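Side-chain contacts in cryptochrome DASH, chloroplastic/mitochondrial (Arabidopsis thaliana, PDB 2J4D), which binds FAD and a methenyltetrahydrofolate antenna, repairs cyclobutane pyrimidine dimers in single-stranded DNA by a photolyase activity, and may act as a blue-light receptor: residues T371-I376 with V492-G497; G393-C398 with R446-P451; S399-V402 with G406-W409; W432-G437 with P442-Y447. All blocks are in the same frame, centred on the assembly; numbering follows the deposited sequence.

Contact 1: residues T371-I376 with V492-G497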
# COMPACT_ATOMS: atom_id res chain seq x y z
N THR A 371 -5.24 -24.24 10.78
CA THR A 371 -5.67 -25.12 9.70
C THR A 371 -5.00 -26.49 9.83
O THR A 371 -5.51 -27.49 9.31
CB THR A 371 -5.31 -24.55 8.33
OG1 THR A 371 -3.88 -24.53 8.18
CG2 THR A 371 -5.86 -23.12 8.19
N GLY A 372 -3.86 -26.53 10.51
CA GLY A 372 -3.15 -27.79 10.68
C GLY A 372 -2.02 -27.94 9.67
O GLY A 372 -1.28 -28.91 9.70
N TYR A 373 -1.91 -26.98 8.76
CA TYR A 373 -0.85 -27.01 7.76
C TYR A 373 0.10 -25.88 8.10
O TYR A 373 -0.24 -24.71 7.96
CB TYR A 373 -1.44 -26.81 6.37
CG TYR A 373 -2.34 -27.95 5.97
CD1 TYR A 373 -1.81 -29.14 5.49
CD2 TYR A 373 -3.72 -27.85 6.10
CE1 TYR A 373 -2.62 -30.20 5.14
CE2 TYR A 373 -4.55 -28.92 5.75
CZ TYR A 373 -3.99 -30.09 5.27
OH TYR A 373 -4.80 -31.14 4.90
N PRO A 374 1.31 -26.22 8.58
CA PRO A 374 2.31 -25.22 8.96
C PRO A 374 2.53 -24.09 7.96
O PRO A 374 2.55 -22.92 8.34
CB PRO A 374 3.56 -26.06 9.20
CG PRO A 374 2.97 -27.35 9.75
CD PRO A 374 1.83 -27.59 8.80
N LEU A 375 2.70 -24.43 6.68
CA LEU A 375 2.93 -23.39 5.68
C LEU A 375 1.83 -22.34 5.71
O LEU A 375 2.10 -21.14 5.67
CB LEU A 375 3.03 -24.01 4.28
CG LEU A 375 3.43 -23.03 3.18
CD1 LEU A 375 4.70 -22.30 3.57
CD2 LEU A 375 3.62 -23.79 1.87
N ILE A 376 0.58 -22.79 5.78
CA ILE A 376 -0.56 -21.88 5.82
C ILE A 376 -0.59 -21.11 7.13
O ILE A 376 -0.61 -19.87 7.14
CB ILE A 376 -1.91 -22.64 5.71
CG1 ILE A 376 -1.95 -23.47 4.42
CG2 ILE A 376 -3.07 -21.63 5.74
CD1 ILE A 376 -1.68 -22.68 3.14
N VAL A 492 -9.08 -29.52 6.87
CA VAL A 492 -9.55 -30.07 5.60
C VAL A 492 -8.42 -30.84 4.95
O VAL A 492 -7.24 -30.61 5.24
CB VAL A 492 -9.92 -28.99 4.56
CG1 VAL A 492 -11.27 -28.40 4.85
CG2 VAL A 492 -8.82 -27.92 4.53
N PRO A 493 -8.76 -31.78 4.07
CA PRO A 493 -7.77 -32.58 3.35
C PRO A 493 -7.27 -31.64 2.26
O PRO A 493 -7.95 -30.66 1.94
CB PRO A 493 -8.61 -33.74 2.81
CG PRO A 493 -9.97 -33.09 2.60
CD PRO A 493 -10.11 -32.35 3.91
N LEU A 494 -6.10 -31.90 1.70
CA LEU A 494 -5.63 -31.04 0.64
C LEU A 494 -6.35 -31.56 -0.59
O LEU A 494 -6.49 -32.77 -0.76
CB LEU A 494 -4.12 -31.14 0.48
CG LEU A 494 -3.36 -30.50 1.65
CD1 LEU A 494 -1.89 -30.85 1.53
CD2 LEU A 494 -3.57 -28.99 1.66
N LYS A 495 -6.83 -30.64 -1.42
CA LYS A 495 -7.54 -30.99 -2.63
C LYS A 495 -6.71 -31.83 -3.60
O LYS A 495 -7.28 -32.63 -4.32
CB LYS A 495 -8.02 -29.72 -3.31
CG LYS A 495 -8.95 -29.96 -4.45
CD LYS A 495 -9.06 -28.72 -5.28
CE LYS A 495 -9.24 -29.11 -6.72
NZ LYS A 495 -10.35 -28.37 -7.37
N HIS A 496 -5.39 -31.68 -3.63
CA HIS A 496 -4.59 -32.49 -4.56
C HIS A 496 -3.45 -33.39 -4.04
O HIS A 496 -2.32 -32.91 -3.79
CB HIS A 496 -4.10 -31.58 -5.66
CG HIS A 496 -5.22 -31.04 -6.51
ND1 HIS A 496 -5.87 -31.81 -7.45
CD2 HIS A 496 -5.84 -29.83 -6.53
CE1 HIS A 496 -6.82 -31.11 -8.03
NE2 HIS A 496 -6.83 -29.90 -7.50
N GLY A 497 -3.81 -34.69 -3.97
CA GLY A 497 -2.99 -35.82 -3.49
C GLY A 497 -1.51 -35.75 -3.16
O GLY A 497 -0.93 -34.82 -2.54
O HOH W 1 -4.28 -33.95 3.29
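Tyr373 and Leu494 meet from opposite directions, and the tyrosine ring is held in two ways: at the rim by its hydroxyl and over one face by the leucine. The hydroxyl donates a short hydrogen bond, OH of Tyr373 to O of Val492 at 2.5 Å. The acceptor lies in the plane of the ring, and the donor lies in the carbonyl plane with a C=O...donor angle of 149°. Leu494 comes in over the ring. Its CD2 lies 4.0 Å from the centroid of the Tyr373 ring and 20° off the ring normal, a CH-pi contact, while CG of Leu494 meets CE1 of Tyr373 at 3.6 Å. With CG anti to the carbonyl carbon (chi1 -66°), the tyrosine ring extends to the tail.

A water completes the polar end: it donates to the Tyr373 OH over 3.3 Å and accepts from the Leu494 N over 3.2 Å. The hydroxyl therefore serves as donor and acceptor at once. On its own side, Tyr373 is the N-cap residue of helix 374-386, and its N bonds to OG1 of Thr371 at 3.2 Å, an ST turn; that OG1 is also hydrogen-bonded to Asp377. Phe400 of helix 391-404 meets the Tyr373 ring and touches Val492 and Leu494.

With one backbone carbonyl bonded directly, the Leu494 N reached through water and an aliphatic branch laid on the ring, the contact fixes both the direction of the hydroxyl and the tilt of the ring. It joins the C-terminal tail to the start of helix 374-386 by hydrogen bonding at the hydroxyl and packing on the ring.

Contact 2: residues G393-C398 with R446-P451. With FAD (flavin-adenine dinucleotide), chain C.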
# COMPACT_ATOMS: atom_id res chain seq x y z
N GLY A 393 3.75 -16.15 0.15
CA GLY A 393 2.78 -16.59 1.14
C GLY A 393 1.36 -16.19 0.78
O GLY A 393 0.43 -17.00 0.93
N ARG A 394 1.18 -14.96 0.30
CA ARG A 394 -0.15 -14.49 -0.06
C ARG A 394 -0.76 -15.33 -1.18
O ARG A 394 -1.95 -15.64 -1.17
CB ARG A 394 -0.10 -13.02 -0.51
CG ARG A 394 0.43 -12.08 0.55
CD ARG A 394 0.32 -10.60 0.12
NE ARG A 394 1.31 -9.78 0.81
CZ ARG A 394 1.22 -8.47 0.99
NH1 ARG A 394 0.17 -7.80 0.52
NH2 ARG A 394 2.20 -7.82 1.62
N GLN A 395 0.06 -15.70 -2.17
CA GLN A 395 -0.45 -16.51 -3.26
C GLN A 395 -0.87 -17.89 -2.73
O GLN A 395 -1.91 -18.43 -3.12
CB GLN A 395 0.62 -16.70 -4.34
CG GLN A 395 1.09 -15.40 -4.99
CD GLN A 395 2.04 -15.66 -6.14
OE1 GLN A 395 1.62 -16.12 -7.20
NE2 GLN A 395 3.32 -15.40 -5.92
N ILE A 396 -0.06 -18.45 -1.84
CA ILE A 396 -0.34 -19.76 -1.27
C ILE A 396 -1.60 -19.77 -0.40
O ILE A 396 -2.50 -20.59 -0.62
CB ILE A 396 0.86 -20.27 -0.45
CG1 ILE A 396 2.08 -20.43 -1.36
CG2 ILE A 396 0.53 -21.59 0.22
CD1 ILE A 396 3.37 -20.72 -0.63
N VAL A 397 -1.69 -18.87 0.58
CA VAL A 397 -2.87 -18.85 1.45
C VAL A 397 -4.14 -18.55 0.68
O VAL A 397 -5.23 -18.98 1.07
CB VAL A 397 -2.72 -17.86 2.65
CG1 VAL A 397 -1.52 -18.26 3.48
CG2 VAL A 397 -2.59 -16.41 2.16
N CYS A 398 -4.01 -17.80 -0.42
CA CYS A 398 -5.17 -17.47 -1.25
C CYS A 398 -5.67 -18.75 -1.93
O CYS A 398 -6.88 -19.06 -1.92
CB CYS A 398 -4.78 -16.44 -2.32
SG CYS A 398 -5.99 -16.31 -3.67
N ARG A 446 -4.33 -20.95 -11.20
CA ARG A 446 -3.56 -22.09 -10.75
C ARG A 446 -3.76 -22.55 -9.32
O ARG A 446 -4.23 -21.80 -8.46
CB ARG A 446 -2.07 -21.83 -10.98
CG ARG A 446 -1.57 -20.55 -10.38
CD ARG A 446 -0.06 -20.47 -10.51
NE ARG A 446 0.56 -21.71 -10.06
CZ ARG A 446 1.86 -21.88 -9.84
NH1 ARG A 446 2.70 -20.87 -10.04
NH2 ARG A 446 2.31 -23.05 -9.43
N TYR A 447 -3.43 -23.81 -9.10
CA TYR A 447 -3.55 -24.42 -7.78
C TYR A 447 -2.14 -24.54 -7.20
O TYR A 447 -1.24 -25.05 -7.87
CB TYR A 447 -4.17 -25.81 -7.89
CG TYR A 447 -4.18 -26.55 -6.57
CD1 TYR A 447 -5.26 -26.43 -5.70
CD2 TYR A 447 -3.09 -27.32 -6.17
CE1 TYR A 447 -5.26 -27.05 -4.46
CE2 TYR A 447 -3.08 -27.95 -4.93
CZ TYR A 447 -4.16 -27.82 -4.08
OH TYR A 447 -4.15 -28.45 -2.85
N PHE A 448 -1.95 -24.06 -5.98
CA PHE A 448 -0.65 -24.16 -5.34
C PHE A 448 -0.61 -25.39 -4.44
O PHE A 448 -1.40 -25.50 -3.49
CB PHE A 448 -0.34 -22.90 -4.53
CG PHE A 448 -0.05 -21.69 -5.37
CD1 PHE A 448 -1.05 -21.11 -6.14
CD2 PHE A 448 1.22 -21.13 -5.40
CE1 PHE A 448 -0.79 -19.98 -6.93
CE2 PHE A 448 1.50 -20.01 -6.18
CZ PHE A 448 0.49 -19.44 -6.95
N SER A 449 0.28 -26.32 -4.74
CA SER A 449 0.44 -27.53 -3.95
C SER A 449 1.20 -27.17 -2.69
O SER A 449 2.36 -26.77 -2.76
CB SER A 449 1.22 -28.58 -4.74
OG SER A 449 1.59 -29.66 -3.91
N ILE A 450 0.56 -27.31 -1.53
CA ILE A 450 1.22 -26.98 -0.27
C ILE A 450 2.52 -27.74 -0.07
O ILE A 450 3.53 -27.15 0.33
CB ILE A 450 0.26 -27.22 0.93
CG1 ILE A 450 -0.61 -25.98 1.16
CG2 ILE A 450 1.06 -27.50 2.20
CD1 ILE A 450 -1.37 -25.52 -0.07
N PRO A 451 2.54 -29.05 -0.34
CA PRO A 451 3.79 -29.80 -0.15
C PRO A 451 4.91 -29.30 -1.05
O PRO A 451 6.04 -29.13 -0.59
CB PRO A 451 3.38 -31.24 -0.48
CG PRO A 451 2.30 -31.06 -1.49
CD PRO A 451 1.49 -29.93 -0.88
PA FAD C . 8.58 -6.63 -3.84
O1A FAD C . 9.76 -5.96 -3.26
O2A FAD C . 8.71 -7.99 -4.41
O5B FAD C . 7.93 -5.71 -4.98
C5B FAD C . 8.21 -4.29 -5.03
C4B FAD C . 6.88 -3.54 -5.18
O4B FAD C . 6.24 -3.99 -6.37
C3B FAD C . 5.88 -3.78 -4.06
O3B FAD C . 6.15 -3.00 -2.90
C2B FAD C . 4.59 -3.46 -4.75
O2B FAD C . 4.22 -2.10 -4.72
C1B FAD C . 4.82 -4.01 -6.17
N9A FAD C . 4.32 -5.38 -6.40
C8A FAD C . 5.04 -6.56 -6.35
N7A FAD C . 4.30 -7.63 -6.62
C5A FAD C . 3.04 -7.12 -6.86
C6A FAD C . 1.82 -7.75 -7.19
N6A FAD C . 1.67 -9.06 -7.36
N1A FAD C . 0.71 -6.94 -7.36
C2A FAD C . 0.82 -5.58 -7.19
N3A FAD C . 1.96 -4.91 -6.88
C4A FAD C . 3.04 -5.73 -6.71
N1 FAD C . 0.25 -5.56 -2.67
C2 FAD C . -0.11 -4.33 -2.16
O2 FAD C . 0.59 -3.35 -2.34
N3 FAD C . -1.31 -4.23 -1.44
C4 FAD C . -2.16 -5.30 -1.19
O4 FAD C . -3.21 -5.15 -0.54
C4X FAD C . -1.79 -6.56 -1.71
N5 FAD C . -2.59 -7.70 -1.51
C5X FAD C . -2.27 -8.92 -2.13
C6 FAD C . -3.13 -10.01 -2.02
C7 FAD C . -2.84 -11.26 -2.63
C7M FAD C . -3.81 -12.40 -2.49
C8 FAD C . -1.61 -11.39 -3.37
C8M FAD C . -1.21 -12.69 -4.06
C9 FAD C . -0.74 -10.29 -3.48
C9A FAD C . -1.04 -9.04 -2.87
N10 FAD C . -0.17 -7.91 -2.96
C10 FAD C . -0.57 -6.65 -2.45
C1' FAD C . 0.97 -7.92 -3.93
C2' FAD C . 2.34 -8.37 -3.38
O2' FAD C . 2.20 -9.61 -2.71
C3' FAD C . 2.89 -7.32 -2.43
O3' FAD C . 2.97 -6.03 -3.07
C4' FAD C . 4.30 -7.61 -1.89
O4' FAD C . 4.32 -8.82 -1.15
C5' FAD C . 4.75 -6.45 -1.00
O5' FAD C . 6.07 -6.69 -0.52
P FAD C . 7.40 -6.13 -1.16
O1P FAD C . 7.26 -4.66 -1.11
O2P FAD C . 8.56 -6.68 -0.41
O3P FAD C . 7.52 -6.74 -2.62
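Helix 391-404 forms a wall of the FAD pocket, where Gln395 and Ile396 also receive Phe448 from the loop leading into helix 450-457. The Gln395 side chain lies across the phenylalanine, with OE1 3.5 Å from CZ of Phe448 and CB 3.8 Å from that same CZ; amide and ring planes are 71° apart. The Ile396 and Phe448 side chains cross at about a right angle, CG1 of Ile396 to CD2 of Phe448 at 4.2 Å, and the CG2 branch of Ile396 touches CD1 of Ile450 at 4.4 Å. The backbone O of Gln395 lies over one ring face near the rim, while NE of Arg446 lies over the opposite face, also toward the rim, a cation-pi pair.

Toward the cofactor, CG of Gln395 touches the flavin methyl C8M at 3.7 Å. Arg394, extended from CG to NE, passes over the face of the isoalloxazine: its NH1 is 3.2 Å from FAD C4X, FAD N5 lies at the edge of the guanidinium plane, and FAD C3' sits over its centre. A salt bridge to Asp422 and a bond from NE to the Met389 carbonyl hold the group. A methionine in place of Arg394 would probably leave Asp422 without its charged mate and the flavin face near C4X and N5 without its cationic neighbour. An arginine paired with an aspartate beside the isoalloxazine is typical of the photolyase and cryptochrome FAD site.

Contact 3: residues S399-V402 with G406-W409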
# COMPACT_ATOMS: atom_id res chain seq x y z
N SER A 399 -4.75 -19.50 -2.52
CA SER A 399 -5.12 -20.74 -3.19
C SER A 399 -5.74 -21.71 -2.18
O SER A 399 -6.74 -22.36 -2.46
CB SER A 399 -3.88 -21.39 -3.82
OG SER A 399 -4.22 -22.59 -4.49
N PHE A 400 -5.14 -21.80 -0.99
CA PHE A 400 -5.65 -22.70 0.03
C PHE A 400 -7.10 -22.38 0.43
O PHE A 400 -7.96 -23.27 0.50
CB PHE A 400 -4.77 -22.64 1.28
CG PHE A 400 -5.16 -23.64 2.34
CD1 PHE A 400 -4.77 -24.97 2.24
CD2 PHE A 400 -5.94 -23.25 3.43
CE1 PHE A 400 -5.14 -25.90 3.20
CE2 PHE A 400 -6.32 -24.18 4.40
CZ PHE A 400 -5.92 -25.51 4.29
N LEU A 401 -7.36 -21.11 0.69
CA LEU A 401 -8.70 -20.69 1.09
C LEU A 401 -9.73 -20.97 0.02
O LEU A 401 -10.83 -21.47 0.31
CB LEU A 401 -8.72 -19.20 1.43
CG LEU A 401 -10.11 -18.71 1.87
CD1 LEU A 401 -9.95 -17.69 2.98
CD2 LEU A 401 -10.86 -18.12 0.68
N VAL A 402 -9.39 -20.64 -1.22
CA VAL A 402 -10.29 -20.83 -2.33
C VAL A 402 -10.44 -22.27 -2.82
O VAL A 402 -11.56 -22.76 -3.00
CB VAL A 402 -9.86 -19.96 -3.55
CG1 VAL A 402 -10.70 -20.31 -4.77
CG2 VAL A 402 -10.00 -18.49 -3.21
N GLY A 406 -12.47 -24.21 -0.22
CA GLY A 406 -13.68 -23.93 -0.98
C GLY A 406 -14.48 -22.72 -0.51
O GLY A 406 -15.69 -22.64 -0.73
N LEU A 407 -13.81 -21.77 0.12
CA LEU A 407 -14.50 -20.58 0.63
C LEU A 407 -14.63 -19.41 -0.33
O LEU A 407 -13.83 -19.24 -1.24
CB LEU A 407 -13.82 -20.08 1.91
CG LEU A 407 -13.85 -21.02 3.12
CD1 LEU A 407 -13.04 -20.42 4.26
CD2 LEU A 407 -15.29 -21.25 3.54
N ASP A 408 -15.68 -18.62 -0.10
CA ASP A 408 -15.97 -17.40 -0.86
C ASP A 408 -14.67 -16.60 -0.76
O ASP A 408 -14.27 -16.23 0.34
CB ASP A 408 -17.12 -16.66 -0.15
CG ASP A 408 -17.53 -15.39 -0.86
OD1 ASP A 408 -16.65 -14.60 -1.28
OD2 ASP A 408 -18.76 -15.16 -0.98
N TRP A 409 -14.01 -16.35 -1.89
CA TRP A 409 -12.73 -15.64 -1.88
C TRP A 409 -12.72 -14.26 -1.22
O TRP A 409 -11.70 -13.81 -0.71
CB TRP A 409 -12.16 -15.53 -3.31
CG TRP A 409 -12.92 -14.61 -4.25
CD1 TRP A 409 -13.92 -14.96 -5.11
CD2 TRP A 409 -12.71 -13.20 -4.43
NE1 TRP A 409 -14.34 -13.85 -5.82
CE2 TRP A 409 -13.62 -12.76 -5.42
CE3 TRP A 409 -11.84 -12.26 -3.85
CZ2 TRP A 409 -13.68 -11.42 -5.84
CZ3 TRP A 409 -11.90 -10.93 -4.27
CH2 TRP A 409 -12.82 -10.53 -5.26
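The carbonyl O of Leu401 accepts the N-H of Leu407 at 3.0 Å, a nearly straight bond (N-H...O 163°) whose donor is tilted 16° from the carbonyl plane. The bond spans six residues, wider than an ordinary helical turn, and its acceptor lies within a pi-type turn at 400-402. Gly406 sits inside it with positive phi, a conformation that favours glycine, and its CA makes a C-H...O contact with O of Val402 at 3.2 Å.

Apolar side chains pack beside this turn. Leu401 and Leu407 meet at about a right angle: CD2 of Leu401 lies 3.8 Å from CB of Leu407, and the same methyl is 3.7 Å from the Leu407 O. Val402 and Trp409 instead run side by side, pointing the same way, with CG2 of Val402 touching CB of Trp409 at 3.7 Å. The indole leaves this point with CG lodged between backbone N and carbonyl carbon (chi1 69°), and it packs on Thr433 and Ala436 of helix 425-436 while NE1 bonds to the Leu346 carbonyl. Replacing Leu401 by an alanine would probably open a gap beside the Leu407 CB and remove the branch that covers the Leu407 carbonyl.

Asp408 is the N-cap, just before the next helix, with its side chain on a backbone N of the first turn, and one of its carboxylate oxygens also forms a salt bridge with Arg410. A helix stopped at a positive-phi glycine, followed two residues on by an Asp N-cap, is a compact helix-to-helix connection; here it joins helices 391-404 and 409-419 of the all-helical FAD-binding domain.

Contact 4: residues W432-G437 with P442-Y447. With FAD (flavin-adenine dinucleotide), chain C.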
# COMPACT_ATOMS: atom_id res chain seq x y z
N TRP A 432 -6.35 -10.97 -5.54
CA TRP A 432 -7.28 -12.00 -5.08
C TRP A 432 -8.13 -12.55 -6.24
O TRP A 432 -8.33 -13.77 -6.31
CB TRP A 432 -8.21 -11.48 -3.97
CG TRP A 432 -7.65 -11.68 -2.59
CD1 TRP A 432 -6.92 -10.78 -1.85
CD2 TRP A 432 -7.71 -12.88 -1.80
NE1 TRP A 432 -6.52 -11.35 -0.67
CE2 TRP A 432 -6.99 -12.64 -0.61
CE3 TRP A 432 -8.29 -14.14 -2.00
CZ2 TRP A 432 -6.83 -13.61 0.39
CZ3 TRP A 432 -8.14 -15.11 -1.01
CH2 TRP A 432 -7.41 -14.84 0.17
N THR A 433 -8.61 -11.69 -7.14
CA THR A 433 -9.41 -12.19 -8.25
C THR A 433 -8.57 -13.13 -9.10
O THR A 433 -9.06 -14.16 -9.57
CB THR A 433 -9.95 -11.06 -9.16
OG1 THR A 433 -8.86 -10.34 -9.74
CG2 THR A 433 -10.82 -10.12 -8.37
N TYR A 434 -7.30 -12.78 -9.29
CA TYR A 434 -6.38 -13.61 -10.04
C TYR A 434 -6.23 -14.97 -9.35
O TYR A 434 -6.48 -16.02 -9.96
CB TYR A 434 -5.00 -12.94 -10.13
CG TYR A 434 -4.80 -12.16 -11.41
CD1 TYR A 434 -5.76 -11.25 -11.85
CD2 TYR A 434 -3.65 -12.35 -12.19
CE1 TYR A 434 -5.58 -10.53 -13.03
CE2 TYR A 434 -3.47 -11.63 -13.37
CZ TYR A 434 -4.43 -10.73 -13.79
OH TYR A 434 -4.25 -10.02 -14.95
N GLY A 435 -5.84 -14.95 -8.08
CA GLY A 435 -5.67 -16.18 -7.33
C GLY A 435 -6.93 -17.03 -7.24
O GLY A 435 -6.86 -18.25 -7.23
N ALA A 436 -8.08 -16.37 -7.20
CA ALA A 436 -9.35 -17.07 -7.10
C ALA A 436 -9.83 -17.57 -8.47
O ALA A 436 -10.82 -18.28 -8.56
CB ALA A 436 -10.40 -16.17 -6.48
N GLY A 437 -9.12 -17.17 -9.52
CA GLY A 437 -9.49 -17.58 -10.86
C GLY A 437 -10.69 -16.85 -11.44
O GLY A 437 -11.36 -17.38 -12.33
N PRO A 442 -7.14 -16.10 -17.79
CA PRO A 442 -7.27 -17.53 -17.49
C PRO A 442 -5.92 -18.24 -17.45
O PRO A 442 -5.80 -19.29 -16.83
CB PRO A 442 -8.17 -18.03 -18.61
CG PRO A 442 -9.07 -16.83 -18.86
CD PRO A 442 -8.02 -15.73 -18.91
N ARG A 443 -4.91 -17.66 -18.09
CA ARG A 443 -3.61 -18.30 -18.07
C ARG A 443 -2.96 -18.15 -16.70
O ARG A 443 -1.84 -18.64 -16.47
CB ARG A 443 -2.70 -17.71 -19.15
CG ARG A 443 -3.33 -17.74 -20.52
CD ARG A 443 -2.81 -16.61 -21.40
NE ARG A 443 -3.80 -15.55 -21.65
CZ ARG A 443 -5.09 -15.76 -21.90
NH1 ARG A 443 -5.59 -16.99 -21.92
NH2 ARG A 443 -5.89 -14.73 -22.18
N GLU A 444 -3.65 -17.50 -15.77
CA GLU A 444 -3.09 -17.31 -14.44
C GLU A 444 -3.81 -18.14 -13.38
O GLU A 444 -3.44 -18.10 -12.20
CB GLU A 444 -3.12 -15.82 -14.06
CG GLU A 444 -2.24 -14.87 -14.91
CD GLU A 444 -0.75 -15.22 -14.90
OE1 GLU A 444 -0.32 -16.07 -15.71
OE2 GLU A 444 -0.01 -14.64 -14.09
N ASP A 445 -4.81 -18.90 -13.80
CA ASP A 445 -5.60 -19.77 -12.92
C ASP A 445 -4.79 -20.97 -12.45
O ASP A 445 -4.61 -21.93 -13.20
CB ASP A 445 -6.82 -20.33 -13.66
CG ASP A 445 -7.84 -19.28 -13.99
OD1 ASP A 445 -7.54 -18.08 -13.82
OD2 ASP A 445 -8.95 -19.66 -14.43
N ARG A 446 -4.33 -20.95 -11.20
CA ARG A 446 -3.56 -22.09 -10.75
C ARG A 446 -3.76 -22.55 -9.32
O ARG A 446 -4.23 -21.80 -8.46
CB ARG A 446 -2.07 -21.83 -10.98
CG ARG A 446 -1.57 -20.55 -10.38
CD ARG A 446 -0.06 -20.47 -10.51
NE ARG A 446 0.56 -21.71 -10.06
CZ ARG A 446 1.86 -21.88 -9.84
NH1 ARG A 446 2.70 -20.87 -10.04
NH2 ARG A 446 2.31 -23.05 -9.43
N TYR A 447 -3.43 -23.81 -9.10
CA TYR A 447 -3.55 -24.42 -7.78
C TYR A 447 -2.14 -24.54 -7.20
O TYR A 447 -1.24 -25.05 -7.87
CB TYR A 447 -4.17 -25.81 -7.89
CG TYR A 447 -4.18 -26.55 -6.57
CD1 TYR A 447 -5.26 -26.43 -5.70
CD2 TYR A 447 -3.09 -27.32 -6.17
CE1 TYR A 447 -5.26 -27.05 -4.46
CE2 TYR A 447 -3.08 -27.95 -4.93
CZ TYR A 447 -4.16 -27.82 -4.08
OH TYR A 447 -4.15 -28.45 -2.85
PA FAD C . 8.58 -6.63 -3.84
O1A FAD C . 9.76 -5.96 -3.26
O2A FAD C . 8.71 -7.99 -4.41
O5B FAD C . 7.93 -5.71 -4.98
C5B FAD C . 8.21 -4.29 -5.03
C4B FAD C . 6.88 -3.54 -5.18
O4B FAD C . 6.24 -3.99 -6.37
C3B FAD C . 5.88 -3.78 -4.06
O3B FAD C . 6.15 -3.00 -2.90
C2B FAD C . 4.59 -3.46 -4.75
O2B FAD C . 4.22 -2.10 -4.72
C1B FAD C . 4.82 -4.01 -6.17
N9A FAD C . 4.32 -5.38 -6.40
C8A FAD C . 5.04 -6.56 -6.35
N7A FAD C . 4.30 -7.63 -6.62
C5A FAD C . 3.04 -7.12 -6.86
C6A FAD C . 1.82 -7.75 -7.19
N6A FAD C . 1.67 -9.06 -7.36
N1A FAD C . 0.71 -6.94 -7.36
C2A FAD C . 0.82 -5.58 -7.19
N3A FAD C . 1.96 -4.91 -6.88
C4A FAD C . 3.04 -5.73 -6.71
N1 FAD C . 0.25 -5.56 -2.67
C2 FAD C . -0.11 -4.33 -2.16
O2 FAD C . 0.59 -3.35 -2.34
N3 FAD C . -1.31 -4.23 -1.44
C4 FAD C . -2.16 -5.30 -1.19
O4 FAD C . -3.21 -5.15 -0.54
C4X FAD C . -1.79 -6.56 -1.71
N5 FAD C . -2.59 -7.70 -1.51
C5X FAD C . -2.27 -8.92 -2.13
C6 FAD C . -3.13 -10.01 -2.02
C7 FAD C . -2.84 -11.26 -2.63
C7M FAD C . -3.81 -12.40 -2.49
C8 FAD C . -1.61 -11.39 -3.37
C8M FAD C . -1.21 -12.69 -4.06
C9 FAD C . -0.74 -10.29 -3.48
C9A FAD C . -1.04 -9.04 -2.87
N10 FAD C . -0.17 -7.91 -2.96
C10 FAD C . -0.57 -6.65 -2.45
C1' FAD C . 0.97 -7.92 -3.93
C2' FAD C . 2.34 -8.37 -3.38
O2' FAD C . 2.20 -9.61 -2.71
C3' FAD C . 2.89 -7.32 -2.43
O3' FAD C . 2.97 -6.03 -3.07
C4' FAD C . 4.30 -7.61 -1.89
O4' FAD C . 4.32 -8.82 -1.15
C5' FAD C . 4.75 -6.45 -1.00
O5' FAD C . 6.07 -6.69 -0.52
P FAD C . 7.40 -6.13 -1.16
O1P FAD C . 7.26 -4.66 -1.11
O2P FAD C . 8.56 -6.68 -0.41
O3P FAD C . 7.52 -6.74 -2.62
O HOH W 2 -7.72 -15.63 -12.86
O HOH W 3 -5.01 -18.57 -9.91
O HOH W 4 -4.36 -19.59 -6.82
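Apolar contact is slight: the bent Glu444 side chain crosses obliquely by Tyr434, its CG 3.8 Å from CE2 of the ring, with carboxylate and ring planes 75° apart. At the helix end, Asp445 OD1 comes within 3.6 Å of CA of Gly437, which has positive phi and ends the helix in a Schellman motif; of the two bonds back into the last turn, one joins its N to O of Tyr434 at 2.9 Å.

Water carries the polar link. One water donates to both O of Tyr434 and OD1 of Asp445, the latter at 2.6 Å; that carboxylate also forms a salt bridge with Arg350. A second accepts from the Arg446 N at 2.8 Å and lies within bonding distance of the Tyr434 and Glu444 carbonyls. A third sits between O of Gly435 and O of Arg446. No direct hydrogen bond joins the two segments.

Contact with the cofactor belongs to the inner side, where FAD C7M lies over one face of the Trp432 ring, 3.4 Å from NE1.

Tyr434 faces helix 317-339, Trp432 touches helices 391-404 and 409-419, and the loop 442-447 continues from the end of helix 425-436 toward helix 450-457.

From the N terminus, the chain reaches the start of helix 374-386, where contact 1 opens; it closes only when the C-terminal tail returns. Helix 391-404 then begins contact 2 and, one turn on, contact 3, which closes after three residues in the loop before helix 409-419. Contact 4 follows in series, its first half on helix 425-436 and its second half in the loop that shares Arg446 and Tyr447 with contact 2. Contact 3 falls within the span of contact 2; contact 4 opens within it and ends on the same stretch. All lie within contact 1. Phe400 joins contacts 1 and 3, and Cys398 packs on Trp432 between contacts 2 and 4, contacts that both touch FAD.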